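Local coordinates for protein diol-dehydratase (Roseburia inulinivorans, PDB 5I2A) that catalyses the B12-independent dehydration of 1,2-propanediol as a member of the glycyl radical enzyme family, at residues 549-554 with 687-692; 284-289 with 434-439; 797-802 with 832-837; 787-792 with 814-819; 32-37 with 87-92. All coordinates share one frame; numbering follows the deposited sequence.

How the interactions relate
Interactions 2 and 4 meet at the active centre expected for a glycyl radical enzyme: Cys438 CB lies 3.8 Å from Gly817 CA, the predicted radical site, and 1,2-ethanediol, probably from the crystallisation liquor, is bound at Ser284 of interaction 2. Interaction 3 adjoins interaction 4, with a probable hydrogen bond of 2.9 Å from Arg836 NH2 to Val815 O. Interaction 1 touches neither loop; its centre is about 16 Å from that of interaction 2, but Asp452, a partner of Gln554, also binds the diol. Interaction 5 lies apart from the others, its centre about 26 Å from that of interaction 2 and about 38 Å from that of interaction 3.

Interaction 1: 549-554 with 687-692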
# COMPACT_ATOMS: atom_id res chain seq x y z
N ASN A 549 8.42 11.76 -13.66
CA ASN A 549 8.94 11.19 -12.44
C ASN A 549 10.42 10.89 -12.57
O ASN A 549 10.83 10.20 -13.51
CB ASN A 549 8.18 9.91 -12.08
CG ASN A 549 6.76 10.20 -11.69
OD1 ASN A 549 6.51 10.66 -10.59
ND2 ASN A 549 5.83 9.99 -12.61
N PHE A 550 11.21 11.42 -11.65
CA PHE A 550 12.65 11.19 -11.67
C PHE A 550 13.17 10.86 -10.28
O PHE A 550 12.48 11.05 -9.28
CB PHE A 550 13.41 12.41 -12.21
CG PHE A 550 12.95 12.87 -13.58
CD1 PHE A 550 13.29 12.16 -14.72
CD2 PHE A 550 12.21 14.04 -13.72
CE1 PHE A 550 12.87 12.60 -15.99
CE2 PHE A 550 11.79 14.48 -14.97
CZ PHE A 550 12.12 13.75 -16.11
N THR A 551 14.41 10.37 -10.25
CA THR A 551 15.19 10.36 -9.03
C THR A 551 16.56 10.95 -9.37
O THR A 551 17.21 10.52 -10.32
CB THR A 551 15.32 8.94 -8.43
OG1 THR A 551 14.02 8.38 -8.23
CG2 THR A 551 16.06 8.99 -7.09
N GLY A 552 17.00 11.94 -8.60
CA GLY A 552 18.20 12.69 -8.93
C GLY A 552 19.24 12.69 -7.81
O GLY A 552 19.15 13.50 -6.88
N PRO A 553 20.21 11.77 -7.88
CA PRO A 553 21.30 11.69 -6.90
C PRO A 553 22.60 12.33 -7.43
O PRO A 553 22.88 12.25 -8.63
CB PRO A 553 21.47 10.18 -6.70
CG PRO A 553 21.18 9.61 -8.08
CD PRO A 553 20.20 10.59 -8.77
N GLN A 554 23.37 12.93 -6.53
CA GLN A 554 24.51 13.77 -6.90
C GLN A 554 25.89 13.12 -6.75
O GLN A 554 26.20 12.53 -5.71
CB GLN A 554 24.49 15.05 -6.06
CG GLN A 554 23.53 16.11 -6.57
CD GLN A 554 22.20 15.53 -7.01
OE1 GLN A 554 22.00 15.25 -8.19
NE2 GLN A 554 21.28 15.36 -6.07
N GLY A 687 9.39 6.29 -13.18
CA GLY A 687 10.31 7.16 -13.89
C GLY A 687 11.76 6.70 -13.84
O GLY A 687 12.06 5.60 -13.36
N MET A 688 12.65 7.53 -14.35
CA MET A 688 14.05 7.20 -14.50
C MET A 688 14.92 7.98 -13.52
O MET A 688 14.59 9.10 -13.12
CB MET A 688 14.54 7.48 -15.92
CG MET A 688 13.72 6.80 -17.04
SD MET A 688 13.74 4.98 -16.94
CE MET A 688 15.50 4.62 -17.10
N TYR A 689 16.05 7.39 -13.17
CA TYR A 689 17.10 8.12 -12.52
C TYR A 689 17.79 9.05 -13.52
O TYR A 689 17.82 8.78 -14.72
CB TYR A 689 18.12 7.16 -11.91
CG TYR A 689 17.70 6.63 -10.56
CD1 TYR A 689 16.63 5.75 -10.43
CD2 TYR A 689 18.38 7.02 -9.42
CE1 TYR A 689 16.23 5.29 -9.18
CE2 TYR A 689 18.01 6.55 -8.18
CZ TYR A 689 16.93 5.70 -8.06
OH TYR A 689 16.58 5.25 -6.81
N GLN A 690 18.32 10.15 -13.02
CA GLN A 690 19.17 11.04 -13.80
C GLN A 690 20.19 11.67 -12.85
O GLN A 690 19.81 12.23 -11.81
CB GLN A 690 18.35 12.11 -14.53
CG GLN A 690 17.18 12.69 -13.75
CD GLN A 690 16.53 13.89 -14.45
OE1 GLN A 690 16.69 14.09 -15.66
NE2 GLN A 690 15.84 14.72 -13.67
N ALA A 691 21.46 11.55 -13.18
CA ALA A 691 22.54 12.12 -12.37
C ALA A 691 22.48 13.64 -12.27
O ALA A 691 22.14 14.33 -13.24
CB ALA A 691 23.90 11.70 -12.93
N GLY A 692 22.81 14.16 -11.09
CA GLY A 692 23.23 15.54 -10.95
C GLY A 692 24.68 15.58 -10.47
O GLY A 692 25.21 14.56 -10.00
O HOH W 1 11.48 9.56 -16.15
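Phe550 with Met688 and Thr551 with Tyr689 form successive parallel bridges, the two segments running 24° apart end to end. Thr551 makes both backbone bonds here: its N donates to Met688 O at 3.1 Å, and its O receives Gln690 N at 2.9 Å, nearly in line with the carbonyl. Farther on, Gly692 N donates to Pro553 O at 3.1 Å, an oxygen also held by Tyr674 OH. At the start of the pairing the bond from Met688 N to Asn549 O is weak, and water 1 bridges the same two atoms. This adds the short strand 688-689 to one side of strand 548-556, whose other side pairs with strands 447-448 and 454-457 in a small mixed sheet of the mainly helical pyruvate formate-lyase-like fold. On one face of the sheet Thr551 CB sits almost centrally over the Tyr689 ring, 3.5 Å from its centroid, a CH-pi contact; Pro553 CG comes to the ring edge. Thr551 OG1 and Tyr689 OH are taken up by Asn683 and Asn512. On the opposite face the Gln690 amide stacks on the Phe550 ring, planes 16° apart, with Gln690 NE2 3.4 Å from Phe550 CG near the rim. Gln690 CG lies between backbone N and carbonyl carbon (chi1 39°), which brings the extended chain back across the ring; OE1 bonds Ser750. Gln554, bent at chi2, folds back so that NE2 donates to Gly552 O at 2.9 Å, approaching above the carbonyl plane, and also to Asp452, while OE1 accepts from Asn751.

Interaction 2: 284-289 with 434-439. With EDO (1,2-ethanediol), chain C.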
# COMPACT_ATOMS: atom_id res chain seq x y z
N SER A 284 13.45 22.75 -0.84
CA SER A 284 13.48 23.08 -2.27
C SER A 284 12.08 23.21 -2.88
O SER A 284 11.86 22.90 -4.05
CB SER A 284 14.30 22.06 -3.05
OG SER A 284 15.64 22.11 -2.63
N ILE A 285 11.14 23.69 -2.08
CA ILE A 285 9.87 24.17 -2.59
C ILE A 285 10.18 25.48 -3.33
O ILE A 285 10.44 26.52 -2.71
CB ILE A 285 8.85 24.39 -1.45
CG1 ILE A 285 8.63 23.08 -0.68
CG2 ILE A 285 7.54 24.98 -1.98
CD1 ILE A 285 8.17 21.89 -1.56
N SER A 286 10.19 25.41 -4.66
CA SER A 286 10.76 26.48 -5.46
C SER A 286 9.71 27.29 -6.23
O SER A 286 9.02 26.76 -7.10
CB SER A 286 11.78 25.90 -6.44
OG SER A 286 12.77 25.17 -5.74
N PRO A 287 9.60 28.59 -5.90
CA PRO A 287 8.64 29.49 -6.55
C PRO A 287 8.73 29.46 -8.08
O PRO A 287 7.73 29.68 -8.74
CB PRO A 287 9.03 30.86 -6.00
CG PRO A 287 9.53 30.55 -4.62
CD PRO A 287 10.31 29.26 -4.80
N GLY A 288 9.90 29.17 -8.64
CA GLY A 288 9.99 29.04 -10.09
C GLY A 288 9.85 30.38 -10.80
O GLY A 288 10.38 31.39 -10.32
N ARG A 289 9.13 30.41 -11.93
CA ARG A 289 9.07 31.60 -12.79
C ARG A 289 8.09 32.65 -12.26
O ARG A 289 7.10 33.00 -12.91
CB ARG A 289 8.69 31.21 -14.22
CG ARG A 289 9.53 30.08 -14.81
CD ARG A 289 9.28 29.99 -16.32
NE ARG A 289 9.96 31.06 -17.04
CZ ARG A 289 9.87 31.24 -18.36
NH1 ARG A 289 9.11 30.44 -19.10
NH2 ARG A 289 10.54 32.23 -18.92
N ASN A 434 11.82 25.85 -14.91
CA ASN A 434 12.56 26.64 -13.94
C ASN A 434 13.51 25.74 -13.18
O ASN A 434 13.64 24.55 -13.50
CB ASN A 434 11.62 27.41 -13.01
CG ASN A 434 10.69 26.51 -12.22
OD1 ASN A 434 9.51 26.42 -12.51
ND2 ASN A 434 11.22 25.88 -11.17
N ILE A 435 14.20 26.30 -12.20
CA ILE A 435 15.18 25.55 -11.43
C ILE A 435 14.59 25.16 -10.07
O ILE A 435 13.83 25.91 -9.47
CB ILE A 435 16.49 26.35 -11.26
CG1 ILE A 435 17.18 26.56 -12.61
CG2 ILE A 435 17.46 25.65 -10.29
CD1 ILE A 435 17.56 25.26 -13.37
N ILE A 436 14.90 23.95 -9.62
CA ILE A 436 14.53 23.46 -8.32
C ILE A 436 15.74 23.52 -7.41
O ILE A 436 16.81 23.07 -7.81
CB ILE A 436 14.03 21.99 -8.38
CG1 ILE A 436 12.81 21.86 -9.30
CG2 ILE A 436 13.79 21.44 -6.96
CD1 ILE A 436 11.56 22.60 -8.84
N GLY A 437 15.57 24.04 -6.20
CA GLY A 437 16.61 23.97 -5.19
C GLY A 437 17.91 24.67 -5.58
O GLY A 437 17.97 25.89 -5.63
N CYS A 438 18.95 23.88 -5.86
CA CYS A 438 20.26 24.41 -6.22
C CYS A 438 20.41 24.63 -7.74
O CYS A 438 20.56 25.76 -8.19
CB CYS A 438 21.37 23.49 -5.72
SG CYS A 438 21.58 23.49 -3.90
N VAL A 439 20.37 23.55 -8.53
CA VAL A 439 20.63 23.64 -9.96
C VAL A 439 19.78 22.67 -10.80
O VAL A 439 20.10 22.41 -11.97
CB VAL A 439 22.11 23.37 -10.29
CG1 VAL A 439 23.04 24.41 -9.65
CG2 VAL A 439 22.49 21.97 -9.86
C1 EDO C . 19.04 20.98 -3.61
O1 EDO C . 17.74 20.97 -4.18
C2 EDO C . 18.87 20.96 -2.08
O2 EDO C . 18.33 19.70 -1.62
O HOH W 2 7.15 28.26 -12.64
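Ser286 puts a hydroxyl, not a backbone carbonyl, opposite Gly437: Gly437 N donates to Ser286 OG at 3.1 Å and 170°, the one direct hydrogen bond between two segments that run roughly antiparallel. The second segment is the cysteine loop of the glycyl radical fold, with Cys438 probably at the position of the family's radical cysteine. Ser286 OG in turn donates to Ser284 O at 3.0 Å, well above that carbonyl's plane, and takes a weak bond from Asn346 N at the start of strand 346-350, so one oxygen joins both segments. At the other end the Asn434 amide lies against Gly288, Asn434 CG 3.4 Å from Gly288 CA. Its ND2 donates to Thr168 and weakly to Ile435 O, and OD1 reaches Arg289 N through water 2. Arg289 CG rests on Asn434 CB, while the guanidinium is held by Asn432, Gly350 O and Gln352 O. Ile436 CG2 packs on Ser284 CB at 4.0 Å. Gly437, at positive phi, has its CA 3.3 Å from Ser284 OG and beside the bound 1,2-ethanediol, which His166, His283, Glu440 and Asp452 also bind. Ser284 OG donates to its O1 at 2.8 Å, and Cys438 SG stands 3.6 Å from its C1.

Interaction 3: 797-802 with 832-837; sequences TLLDAQ and DIIKRT
The Gln802 amide lies with one face against the methyl tip of Ile834, whose CD1 is 3.5 Å from Gln802 CD and sits almost straight over that carbon. The two side chains meet tip to tip, Gln802 extended beyond CG. Its NE2 donates to Asp831 and Gln830 on the helix of Ile834, which holds the amide in place as a platform for the methyl. The second flat group is the Arg836 guanidinium: Ile833 CG1 lies over its centre, 4.0 Å above the plane. The rest of the contact between the two segments is apolar. The Leu798 and Ile834 side chains pass one another pointing opposite ways, Leu798 CB 3.6 Å from Ile834 CG1. With Ile834 CG1 beside its own backbone N (chi1 -72°) and CD1 extended, the chain also reaches Leu799, where Leu799 CD2 approaches Ile834 CD1 at 4.2 Å. Leu798 CD1 meets Ile833 CG2 more loosely, at 4.4 Å. The backbones come close, 6.7 Å between Leu798 CA and Ile834 CA. Away from the interface, Lys835 NZ forms a salt bridge of 2.8 Å on the anti lone pair of Asp832 OD1; Asp832 OD2 is held by Asn699. Leu798 and Ile833 both rest on Val813 of strand 812-814. Helices 795-803 and 827-835 thus pack together over the strand that leads into the glycine loop, in the C-terminal part of the glycyl radical enzyme fold.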
# COMPACT_ATOMS: atom_id res chain seq x y z
N THR A 797 38.54 40.19 3.41
CA THR A 797 37.20 40.35 3.97
C THR A 797 36.73 39.08 4.68
O THR A 797 36.19 39.14 5.78
CB THR A 797 36.18 40.71 2.87
OG1 THR A 797 36.48 42.01 2.36
CG2 THR A 797 34.77 40.71 3.43
N LEU A 798 36.95 37.93 4.06
CA LEU A 798 36.51 36.67 4.65
C LEU A 798 37.32 36.34 5.90
O LEU A 798 36.75 35.91 6.88
CB LEU A 798 36.61 35.53 3.63
CG LEU A 798 35.74 35.65 2.37
CD1 LEU A 798 35.89 34.41 1.53
CD2 LEU A 798 34.29 35.88 2.71
N LEU A 799 38.64 36.55 5.85
CA LEU A 799 39.49 36.33 7.03
C LEU A 799 39.09 37.25 8.18
O LEU A 799 39.00 36.80 9.31
CB LEU A 799 40.97 36.53 6.68
CG LEU A 799 41.55 35.51 5.70
CD1 LEU A 799 42.98 35.86 5.32
CD2 LEU A 799 41.47 34.10 6.27
N ASP A 800 38.85 38.53 7.89
CA ASP A 800 38.43 39.46 8.94
C ASP A 800 37.07 39.06 9.54
O ASP A 800 36.84 39.24 10.74
CB ASP A 800 38.35 40.90 8.42
CG ASP A 800 38.38 41.93 9.56
OD1 ASP A 800 39.16 41.73 10.50
OD2 ASP A 800 37.63 42.92 9.52
N ALA A 801 36.18 38.52 8.72
CA ALA A 801 34.86 38.09 9.19
C ALA A 801 34.99 36.86 10.10
O ALA A 801 34.17 36.65 10.99
CB ALA A 801 33.93 37.80 8.02
N GLN A 802 36.03 36.06 9.87
CA GLN A 802 36.34 34.97 10.77
C GLN A 802 36.85 35.48 12.11
O GLN A 802 36.42 35.00 13.15
CB GLN A 802 37.38 34.03 10.17
CG GLN A 802 36.81 33.05 9.16
CD GLN A 802 37.77 31.92 8.85
OE1 GLN A 802 38.97 32.13 8.72
NE2 GLN A 802 37.24 30.70 8.74
N ASP A 832 36.60 26.22 3.64
CA ASP A 832 36.48 25.67 2.30
C ASP A 832 36.20 26.80 1.30
O ASP A 832 36.79 26.85 0.23
CB ASP A 832 35.36 24.62 2.23
CG ASP A 832 35.41 23.82 0.92
OD1 ASP A 832 36.48 23.29 0.59
OD2 ASP A 832 34.38 23.74 0.22
N ILE A 833 35.31 27.70 1.68
CA ILE A 833 34.93 28.81 0.83
C ILE A 833 36.11 29.76 0.62
O ILE A 833 36.37 30.22 -0.50
CB ILE A 833 33.71 29.55 1.42
CG1 ILE A 833 32.49 28.61 1.41
CG2 ILE A 833 33.42 30.85 0.67
CD1 ILE A 833 31.23 29.17 2.01
N ILE A 834 36.87 30.00 1.69
CA ILE A 834 38.02 30.89 1.62
C ILE A 834 39.12 30.37 0.70
O ILE A 834 39.72 31.14 -0.03
CB ILE A 834 38.59 31.15 3.04
CG1 ILE A 834 37.64 32.06 3.83
CG2 ILE A 834 39.97 31.78 2.95
CD1 ILE A 834 37.92 32.13 5.34
N LYS A 835 39.40 29.07 0.72
CA LYS A 835 40.51 28.59 -0.09
C LYS A 835 40.15 28.39 -1.57
O LYS A 835 41.03 28.07 -2.36
CB LYS A 835 41.10 27.30 0.49
CG LYS A 835 40.39 26.04 0.08
CD LYS A 835 41.21 24.81 0.48
CE LYS A 835 40.45 23.52 0.11
NZ LYS A 835 39.26 23.29 0.99
N ARG A 836 38.89 28.59 -1.93
CA ARG A 836 38.51 28.51 -3.34
C ARG A 836 39.35 29.48 -4.16
O ARG A 836 39.68 30.57 -3.70
CB ARG A 836 37.02 28.82 -3.54
CG ARG A 836 36.10 27.73 -3.02
CD ARG A 836 34.65 28.15 -3.16
NE ARG A 836 33.72 27.20 -2.54
CZ ARG A 836 32.41 27.38 -2.47
NH1 ARG A 836 31.86 28.48 -2.99
NH2 ARG A 836 31.65 26.46 -1.88
N THR A 837 39.73 29.06 -5.36
CA THR A 837 40.58 29.87 -6.24
C THR A 837 39.96 31.24 -6.52
O THR A 837 38.80 31.35 -6.91
CB THR A 837 40.84 29.17 -7.57
OG1 THR A 837 41.22 27.81 -7.32
CG2 THR A 837 41.95 29.87 -8.35

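Interaction 4: 787-792 with 814-819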
# COMPACT_ATOMS: atom_id res chain seq x y z
N HIS A 787 25.59 25.78 -16.18
CA HIS A 787 25.35 26.66 -15.05
C HIS A 787 26.63 27.28 -14.52
O HIS A 787 27.67 26.64 -14.52
CB HIS A 787 24.66 25.88 -13.92
CG HIS A 787 24.88 26.49 -12.57
ND1 HIS A 787 26.01 26.24 -11.82
CD2 HIS A 787 24.14 27.37 -11.86
CE1 HIS A 787 25.94 26.93 -10.70
NE2 HIS A 787 24.82 27.63 -10.70
N MET A 788 26.54 28.53 -14.07
CA MET A 788 27.65 29.20 -13.38
C MET A 788 27.12 30.11 -12.29
O MET A 788 26.05 30.69 -12.42
CB MET A 788 28.50 30.03 -14.34
CG MET A 788 29.56 29.28 -15.09
SD MET A 788 30.67 30.42 -15.97
CE MET A 788 32.06 30.55 -14.85
N GLN A 789 27.90 30.25 -11.22
CA GLN A 789 27.56 31.19 -10.15
C GLN A 789 28.82 31.68 -9.44
O GLN A 789 29.85 31.00 -9.46
CB GLN A 789 26.62 30.55 -9.15
CG GLN A 789 27.25 29.37 -8.45
CD GLN A 789 26.28 28.59 -7.57
OE1 GLN A 789 26.66 28.08 -6.51
NE2 GLN A 789 25.02 28.50 -7.99
N PHE A 790 28.73 32.84 -8.81
CA PHE A 790 29.92 33.58 -8.43
C PHE A 790 29.89 34.16 -7.03
O PHE A 790 28.92 34.81 -6.62
CB PHE A 790 30.15 34.73 -9.40
CG PHE A 790 30.23 34.30 -10.83
CD1 PHE A 790 29.07 34.13 -11.58
CD2 PHE A 790 31.45 34.11 -11.44
CE1 PHE A 790 29.15 33.74 -12.90
CE2 PHE A 790 31.52 33.73 -12.76
CZ PHE A 790 30.37 33.55 -13.49
N ASN A 791 30.97 33.92 -6.30
CA ASN A 791 31.35 34.78 -5.18
C ASN A 791 32.09 35.97 -5.74
O ASN A 791 32.85 35.84 -6.70
CB ASN A 791 32.23 34.05 -4.18
CG ASN A 791 31.44 33.36 -3.10
OD1 ASN A 791 30.67 34.00 -2.38
ND2 ASN A 791 31.61 32.04 -2.99
N VAL A 792 31.87 37.14 -5.16
CA VAL A 792 32.67 38.32 -5.51
C VAL A 792 33.11 38.97 -4.20
O VAL A 792 32.33 39.62 -3.53
CB VAL A 792 31.88 39.33 -6.37
CG1 VAL A 792 32.77 40.56 -6.71
CG2 VAL A 792 31.39 38.66 -7.67
N ARG A 814 28.33 33.06 -1.40
CA ARG A 814 27.80 31.96 -2.17
C ARG A 814 28.40 30.66 -1.65
O ARG A 814 29.63 30.55 -1.58
CB ARG A 814 28.12 32.11 -3.66
CG ARG A 814 27.34 31.15 -4.54
CD ARG A 814 25.83 31.38 -4.41
NE ARG A 814 25.04 30.54 -5.32
CZ ARG A 814 23.71 30.60 -5.43
NH1 ARG A 814 23.01 31.44 -4.67
NH2 ARG A 814 23.08 29.81 -6.29
N VAL A 815 27.56 29.69 -1.30
CA VAL A 815 28.07 28.37 -0.92
C VAL A 815 28.12 27.47 -2.16
O VAL A 815 29.13 27.44 -2.84
CB VAL A 815 27.21 27.72 0.20
CG1 VAL A 815 27.80 26.40 0.63
CG2 VAL A 815 27.10 28.66 1.39
N ALA A 816 27.04 26.76 -2.46
CA ALA A 816 26.94 26.08 -3.76
C ALA A 816 25.48 25.86 -4.12
O ALA A 816 24.83 24.97 -3.57
CB ALA A 816 27.70 24.76 -3.75
N GLY A 817 24.96 26.68 -5.02
CA GLY A 817 23.58 26.58 -5.43
C GLY A 817 22.66 27.36 -4.52
O GLY A 817 21.44 27.35 -4.71
N TYR A 818 23.25 28.05 -3.54
CA TYR A 818 22.53 28.89 -2.58
C TYR A 818 23.50 29.81 -1.89
O TYR A 818 24.70 29.56 -1.88
CB TYR A 818 21.79 28.05 -1.52
CG TYR A 818 22.68 27.35 -0.51
CD1 TYR A 818 23.48 26.27 -0.88
CD2 TYR A 818 22.71 27.76 0.83
CE1 TYR A 818 24.28 25.60 0.05
CE2 TYR A 818 23.52 27.10 1.77
CZ TYR A 818 24.29 26.02 1.38
OH TYR A 818 25.08 25.36 2.30
N SER A 819 22.96 30.87 -1.30
CA SER A 819 23.76 31.83 -0.55
C SER A 819 23.44 31.71 0.93
O SER A 819 22.39 31.18 1.30
CB SER A 819 23.49 33.24 -1.05
OG SER A 819 23.88 33.36 -2.41
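Asn791 and Arg814 are joined by a pair of hydrogen bonds: Arg814 N donates to Asn791 OD1 at 2.7 Å, and Asn791 ND2 donates to Arg814 O at 2.9 Å. The amide thus uses both its ends on one residue's backbone, at the point where strand 787-792 meets the glycine loop of the glycyl radical fold; Gly817 at the loop's turn is the predicted radical site, not seen as a radical here. Asn791 CG lies anti to the carbonyl carbon (chi1 -90°), which swings the amide across to the loop. Arg814 O also takes a weak bond from Arg836 NH1. Within the loop Val815 N donates to Tyr818 O at 2.9 Å, while Val815 O is satisfied by Arg836 NH2 and Asn756 ND2. The Gln789 amide comes to the NE/NH2 edge of the Arg814 guanidinium, its plane turned 77° from it; Gln789 CD is 3.2 Å from Arg814 NE and 3.4 Å from Gly817 N. On the guanidinium's far edge NH1 donates in plane to Ser819 OG at 3.1 Å, a hydroxyl that also bonds Ile405 O. One face of the guanidinium is covered from within the loop, where Tyr818 N sits over its centre, 3.2 Å above the plane.

Interaction 5: 32-37 with 87-92; sequences ARAELI and TYPEFS
Arg33 NH1 donates to two residues of the facing loop, to Thr87 O at 3.2 Å and to Glu90 OE2 at 3.0 Å. The bond to OE2 is fairly straight (162°) and uses the syn lone pair; that to Thr87 O lies in the carbonyl plane. Arg33 NH2 reaches Glu90 OE1 at 2.7 Å, which completes an end-on, two-nitrogen salt bridge in which guanidinium and carboxylate are nearly coplanar. Arg33 runs extended from CG to NE and then turns at chi4 (-77°), laying the guanidinium over the Tyr88 ring, tilted by 27°. Tyr88 CD2 sits over the centre of the guanidinium, and Arg33 CD makes a CH-pi contact with the ring, 3.9 Å from its centroid. This buried pair is probably held in its charged form. Beside it Ala34 CB packs on Thr87 OG1 at 3.3 Å and on Pro89 CG at 4.0 Å. Ile37 CD1 lies over one face of the Glu90 carboxylate, 3.5 Å from Glu90 OE2. Water 3 accepts from both Ala34 N and Thr87 N. Arg33 NE donates to Ile278 O and Tyr88 OH is bonded to Gln277 O, tying the pair to the C-terminal end of helix 262-279. The contact belongs to the N-terminal helices of the pyruvate formate-lyase-like domain. Helix 32-43 is flanked by helix 49-63, on which Ile37 and Leu36 rest, and helix 115-125, whose Leu121 touches Ala34 and Thr87.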
# COMPACT_ATOMS: atom_id res chain seq x y z
N ALA A 32 4.26 22.50 18.59
CA ALA A 32 2.83 22.48 18.28
C ALA A 32 2.46 21.53 17.11
O ALA A 32 1.47 20.82 17.21
CB ALA A 32 2.34 23.88 17.99
N ARG A 33 3.22 21.54 16.02
CA ARG A 33 2.88 20.68 14.89
C ARG A 33 2.89 19.20 15.29
O ARG A 33 1.99 18.45 14.93
CB ARG A 33 3.84 20.87 13.70
CG ARG A 33 3.37 20.17 12.42
CD ARG A 33 4.35 20.30 11.25
NE ARG A 33 3.88 19.55 10.09
CZ ARG A 33 3.97 18.22 9.98
NH1 ARG A 33 4.53 17.50 10.94
NH2 ARG A 33 3.51 17.61 8.88
N ALA A 34 3.91 18.81 16.03
CA ALA A 34 4.06 17.42 16.42
C ALA A 34 2.89 17.00 17.30
O ALA A 34 2.36 15.91 17.15
CB ALA A 34 5.38 17.20 17.14
N GLU A 35 2.47 17.89 18.19
CA GLU A 35 1.31 17.61 19.02
C GLU A 35 0.04 17.46 18.18
O GLU A 35 -0.77 16.57 18.41
CB GLU A 35 1.11 18.71 20.07
CG GLU A 35 2.18 18.67 21.15
CD GLU A 35 1.98 19.70 22.24
OE1 GLU A 35 1.34 20.74 21.98
OE2 GLU A 35 2.44 19.46 23.36
N LEU A 36 -0.14 18.34 17.21
CA LEU A 36 -1.35 18.33 16.42
C LEU A 36 -1.43 17.15 15.44
O LEU A 36 -2.51 16.59 15.25
CB LEU A 36 -1.51 19.65 15.68
CG LEU A 36 -1.79 20.86 16.59
CD1 LEU A 36 -1.63 22.17 15.82
CD2 LEU A 36 -3.17 20.76 17.24
N ILE A 37 -0.31 16.76 14.84
CA ILE A 37 -0.35 15.63 13.92
C ILE A 37 -0.61 14.34 14.72
O ILE A 37 -1.37 13.48 14.28
CB ILE A 37 0.95 15.52 13.07
CG1 ILE A 37 0.74 14.53 11.93
CG2 ILE A 37 2.18 15.18 13.93
CD1 ILE A 37 1.90 14.48 10.95
N THR A 87 8.36 20.55 13.94
CA THR A 87 8.99 19.24 13.77
C THR A 87 8.05 18.28 13.03
O THR A 87 6.85 18.52 12.92
CB THR A 87 9.40 18.60 15.11
OG1 THR A 87 8.24 18.31 15.89
CG2 THR A 87 10.32 19.54 15.90
N TYR A 88 8.63 17.22 12.48
CA TYR A 88 7.93 16.35 11.54
C TYR A 88 8.19 14.88 11.91
O TYR A 88 8.90 14.16 11.21
CB TYR A 88 8.37 16.69 10.09
CG TYR A 88 8.02 18.13 9.71
CD1 TYR A 88 8.75 19.19 10.24
CD2 TYR A 88 6.96 18.42 8.86
CE1 TYR A 88 8.42 20.50 9.95
CE2 TYR A 88 6.63 19.73 8.54
CZ TYR A 88 7.37 20.77 9.10
OH TYR A 88 7.07 22.07 8.83
N PRO A 89 7.61 14.44 13.03
CA PRO A 89 7.89 13.09 13.53
C PRO A 89 7.37 11.98 12.61
O PRO A 89 7.78 10.84 12.79
CB PRO A 89 7.14 13.05 14.88
CG PRO A 89 6.03 14.02 14.72
CD PRO A 89 6.62 15.14 13.87
N GLU A 90 6.50 12.31 11.66
CA GLU A 90 6.02 11.30 10.71
C GLU A 90 7.18 10.75 9.87
O GLU A 90 7.10 9.64 9.34
CB GLU A 90 4.91 11.87 9.80
CG GLU A 90 5.36 12.95 8.81
CD GLU A 90 5.12 14.38 9.32
OE1 GLU A 90 4.73 15.25 8.52
OE2 GLU A 90 5.33 14.63 10.52
N PHE A 91 8.25 11.52 9.74
CA PHE A 91 9.41 11.06 8.97
C PHE A 91 10.47 10.49 9.90
O PHE A 91 10.91 9.36 9.71
CB PHE A 91 9.99 12.20 8.12
CG PHE A 91 8.99 12.80 7.17
CD1 PHE A 91 8.47 12.05 6.13
CD2 PHE A 91 8.55 14.10 7.34
CE1 PHE A 91 7.51 12.59 5.26
CE2 PHE A 91 7.61 14.66 6.48
CZ PHE A 91 7.09 13.91 5.44
N SER A 92 10.87 11.26 10.91
CA SER A 92 11.81 10.79 11.93
C SER A 92 11.81 11.74 13.12
O SER A 92 11.38 12.89 12.99
CB SER A 92 13.23 10.66 11.38
OG SER A 92 13.77 11.95 11.12
O HOH W 3 6.44 20.34 16.19